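Local structure of putative acetyltransferase (Streptococcus mutans, 4E2A) at residues E95-L100 against L109-G114. The protein probably acts as a GNAT-family acyltransferase, most likely moving an acetyl group onto an acceptor substrate. Sequence-based numbering, arbitrary orientation.
Sequences ETYFIL and LKVNWG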
ATOM      1  N   GLU B  95      20.855   0.255   3.984  1.00 25.24           N
ATOM      2  CA  GLU B  95      21.614  -0.174   5.146  1.00 24.61           C
ATOM      3  C   GLU B  95      20.734  -0.384   6.352  1.00 26.78           C
ATOM      4  O   GLU B  95      19.748   0.329   6.548  1.00 21.17           O
ATOM      5  CB  GLU B  95      22.772   0.766   5.437  1.00 22.92           C
ATOM      6  CG  GLU B  95      23.919   0.600   4.434  1.00 49.35           C
ATOM      7  CD  GLU B  95      24.889   1.762   4.444  1.00 51.88           C
ATOM      8  OE1 GLU B  95      24.581   2.769   5.110  1.00 39.91           O
ATOM      9  OE2 GLU B  95      25.953   1.665   3.787  1.00 54.49           O
ATOM     10  N   THR B  96      21.065  -1.406   7.132  1.00 19.66           N
ATOM     11  CA  THR B  96      20.398  -1.600   8.410  1.00 24.35           C
ATOM     12  C   THR B  96      21.403  -1.479   9.563  1.00 20.49           C
ATOM     13  O   THR B  96      22.473  -2.115   9.544  1.00 22.46           O
ATOM     14  CB  THR B  96      19.679  -2.961   8.476  1.00 27.43           C
ATOM     15  OG1 THR B  96      18.732  -3.062   7.408  1.00 21.26           O
ATOM     16  CG2 THR B  96      18.937  -3.128   9.805  1.00 24.47           C
ATOM     17  N   TYR B  97      21.026  -0.694  10.572  1.00 24.23           N
ATOM     18  CA  TYR B  97      21.884  -0.430  11.733  1.00 22.25           C
ATOM     19  C   TYR B  97      21.239  -0.899  13.038  1.00 26.18           C
ATOM     20  O   TYR B  97      20.011  -0.865  13.179  1.00 22.64           O
ATOM     21  CB  TYR B  97      22.176   1.072  11.862  1.00 22.90           C
ATOM     22  CG  TYR B  97      22.955   1.659  10.706  1.00 20.42           C
ATOM     23  CD1 TYR B  97      24.340   1.716  10.742  1.00 21.88           C
ATOM     24  CD2 TYR B  97      22.299   2.157   9.578  1.00 22.16           C
ATOM     25  CE1 TYR B  97      25.055   2.232   9.705  1.00 25.76           C
ATOM     26  CE2 TYR B  97      23.015   2.680   8.512  1.00 26.86           C
ATOM     27  CZ  TYR B  97      24.398   2.714   8.593  1.00 31.11           C
ATOM     28  OH  TYR B  97      25.147   3.225   7.570  1.00 36.88           O
ATOM     29  N   PHE B  98      22.080  -1.328  13.986  1.00 21.64           N
ATOM     30  CA  PHE B  98      21.682  -1.481  15.378  1.00 20.82           C
ATOM     31  C   PHE B  98      22.150  -0.247  16.136  1.00 26.34           C
ATOM     32  O   PHE B  98      23.202   0.340  15.822  1.00 22.51           O
ATOM     33  CB  PHE B  98      22.368  -2.685  16.051  1.00 25.97           C
ATOM     34  CG  PHE B  98      21.763  -4.035  15.718  1.00 23.39           C
ATOM     35  CD1 PHE B  98      20.412  -4.188  15.521  1.00 22.14           C
ATOM     36  CD2 PHE B  98      22.573  -5.153  15.617  1.00 26.92           C
ATOM     37  CE1 PHE B  98      19.865  -5.441  15.224  1.00 25.14           C
ATOM     38  CE2 PHE B  98      22.042  -6.407  15.304  1.00 25.32           C
ATOM     39  CZ  PHE B  98      20.683  -6.546  15.111  1.00 27.50           C
ATOM     40  N   ILE B  99      21.377   0.149  17.138  1.00 18.34           N
ATOM     41  CA  ILE B  99      21.933   0.982  18.189  1.00 21.75           C
ATOM     42  C   ILE B  99      22.043   0.094  19.408  1.00 27.04           C
ATOM     43  O   ILE B  99      21.103  -0.633  19.759  1.00 23.55           O
ATOM     44  CB  ILE B  99      21.130   2.263  18.486  1.00 20.32           C
ATOM     45  CG1 ILE B  99      21.843   3.090  19.565  1.00 28.48           C
ATOM     46  CG2 ILE B  99      19.714   1.942  18.914  1.00 21.30           C
ATOM     47  CD1 ILE B  99      21.340   4.523  19.667  1.00 28.66           C
ATOM     48  N   LEU B 100      23.186   0.134  20.032  1.00 25.68           N
ATOM     49  CA  LEU B 100      23.526  -0.775  21.093  1.00 24.87           C
ATOM     50  C   LEU B 100      23.792  -0.062  22.400  1.00 29.88           C
ATOM     51  O   LEU B 100      24.336   0.999  22.430  1.00 33.99           O
ATOM     52  CB  LEU B 100      24.735  -1.605  20.718  1.00 25.70           C
ATOM     53  CG  LEU B 100      24.583  -2.568  19.574  1.00 29.49           C
ATOM     54  CD1 LEU B 100      25.363  -2.207  18.369  1.00 23.35           C
ATOM     55  CD2 LEU B 100      24.899  -3.900  20.048  1.00 35.62           C
ATOM     56  N   LEU B 109      17.503   0.568  12.626  1.00 20.92           N
ATOM     57  CA  LEU B 109      17.294   1.657  11.705  1.00 19.62           C
ATOM     58  C   LEU B 109      17.473   1.108  10.290  1.00 22.94           C
ATOM     59  O   LEU B 109      18.477   0.465  10.013  1.00 21.08           O
ATOM     60  CB  LEU B 109      18.315   2.785  11.970  1.00 16.10           C
ATOM     61  CG  LEU B 109      18.513   3.756  10.796  1.00 18.11           C
ATOM     62  CD1 LEU B 109      17.253   4.593  10.560  1.00 19.70           C
ATOM     63  CD2 LEU B 109      19.795   4.643  10.948  1.00 16.36           C
ATOM     64  N   LYS B 110      16.493   1.314   9.405  1.00 15.15           N
ATOM     65  CA  LYS B 110      16.734   0.938   8.001  1.00 22.15           C
ATOM     66  C   LYS B 110      16.644   2.142   7.082  1.00 20.81           C
ATOM     67  O   LYS B 110      15.658   2.900   7.122  1.00 22.69           O
ATOM     68  CB  LYS B 110      15.806  -0.199   7.526  1.00 19.79           C
ATOM     69  CG  LYS B 110      16.018  -0.636   6.063  1.00 22.78           C
ATOM     70  CD  LYS B 110      15.037  -1.759   5.668  1.00 23.57           C
ATOM     71  CE  LYS B 110      15.413  -2.376   4.307  1.00 28.46           C
ATOM     72  NZ  LYS B 110      14.803  -1.678   3.122  1.00 30.59           N
ATOM     73  N   VAL B 111      17.678   2.327   6.259  1.00 17.78           N
ATOM     74  CA  VAL B 111      17.687   3.427   5.280  1.00 17.33           C
ATOM     75  C   VAL B 111      17.836   2.927   3.832  1.00 24.44           C
ATOM     76  O   VAL B 111      18.444   1.903   3.598  1.00 20.33           O
ATOM     77  CB  VAL B 111      18.760   4.499   5.620  1.00 13.51           C
ATOM     78  CG1 VAL B 111      18.360   5.237   6.919  1.00 15.60           C
ATOM     79  CG2 VAL B 111      20.122   3.861   5.758  1.00 25.24           C
ATOM     80  N   ASN B 112      17.245   3.639   2.872  1.00 21.75           N
ATOM     81  CA  ASN B 112      17.288   3.228   1.475  1.00 23.66           C
ATOM     82  C   ASN B 112      17.682   4.358   0.531  1.00 22.08           C
ATOM     83  O   ASN B 112      17.429   5.533   0.809  1.00 23.78           O
ATOM     84  CB  ASN B 112      15.924   2.714   0.991  1.00 22.62           C
ATOM     85  CG  ASN B 112      15.284   1.714   1.926  1.00 23.81           C
ATOM     86  OD1 ASN B 112      14.095   1.823   2.226  1.00 28.40           O
ATOM     87  ND2 ASN B 112      16.040   0.719   2.353  1.00 21.64           N
ATOM     88  N   TRP B 113      18.282   3.991  -0.596  1.00 20.65           N
ATOM     89  CA  TRP B 113      18.459   4.915  -1.709  1.00 22.77           C
ATOM     90  C   TRP B 113      18.430   4.135  -3.035  1.00 33.06           C
ATOM     91  O   TRP B 113      18.314   2.906  -3.020  1.00 30.14           O
ATOM     92  CB  TRP B 113      19.749   5.717  -1.556  1.00 22.80           C
ATOM     93  CG  TRP B 113      20.998   4.895  -1.589  1.00 25.67           C
ATOM     94  CD1 TRP B 113      21.778   4.638  -2.684  1.00 36.93           C
ATOM     95  CD2 TRP B 113      21.631   4.242  -0.482  1.00 30.04           C
ATOM     96  NE1 TRP B 113      22.859   3.858  -2.322  1.00 31.51           N
ATOM     97  CE2 TRP B 113      22.792   3.605  -0.974  1.00 32.85           C
ATOM     98  CE3 TRP B 113      21.332   4.128   0.883  1.00 30.32           C
ATOM     99  CZ2 TRP B 113      23.641   2.853  -0.157  1.00 31.60           C
ATOM    100  CZ3 TRP B 113      22.179   3.386   1.692  1.00 27.98           C
ATOM    101  CH2 TRP B 113      23.320   2.757   1.168  1.00 32.86           C
ATOM    102  N   GLY B 114      18.532   4.833  -4.166  1.00 29.80           N
ATOM    103  CA  GLY B 114      18.458   4.175  -5.469  1.00 25.39           C
ATOM    104  C   GLY B 114      17.141   3.442  -5.674  1.00 34.58           C
ATOM    105  O   GLY B 114      16.066   3.946  -5.313  1.00 35.01           O
TER
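Paired backbone hydrogen bonds tie E95 to V111 and Y97 to L109 in the antiparallel β-hairpin formed by strands 94-101 and 104-113, the second and third strands of the mixed GNAT sheet. V111 N donates to E95 O at 2.9 Å, nearly straight at 170°, while E95 N returns the bond to V111 O, which also accepts the hydroxyl of S94. Y97 and L109 exchange a similar pair. Between them lies the non-hydrogen-bonded pair T96 and K110, whose CA atoms are 4.5 Å apart; here T96 CA approaches L109 O at 3.2 Å in a CA-H...O contact.

E95, Y97, L109 and V111 share the sheet face covered by helix 142-157. Along the first strand, Y97 OH donates to E95 OE1 over 2.6 Å, meeting it from above the carboxylate plane, a bond that ties the two side chains together across the intervening residue. The same carboxylate abuts the edge of the W113 indole, CD lying 3.8 Å from CH2 with the two planes almost perpendicular (86°). W113 reaches it because chi1 of 63° sets CG between its backbone N and carbonyl carbon. The Y97 ring, packed edge-to-face with F149, runs beside L109.

On the opposite face, K110 CG lies 3.9 Å from T96 OG1, and the rest of the chain leads away from T96; beyond CG it turns at chi4, and NZ hydrogen-bonds Q129 OE1 on strand 125-133. Back on the helix-covered side, V111 CG2 sits at the edge of the Y97 ring, 4.2 Å from CE2.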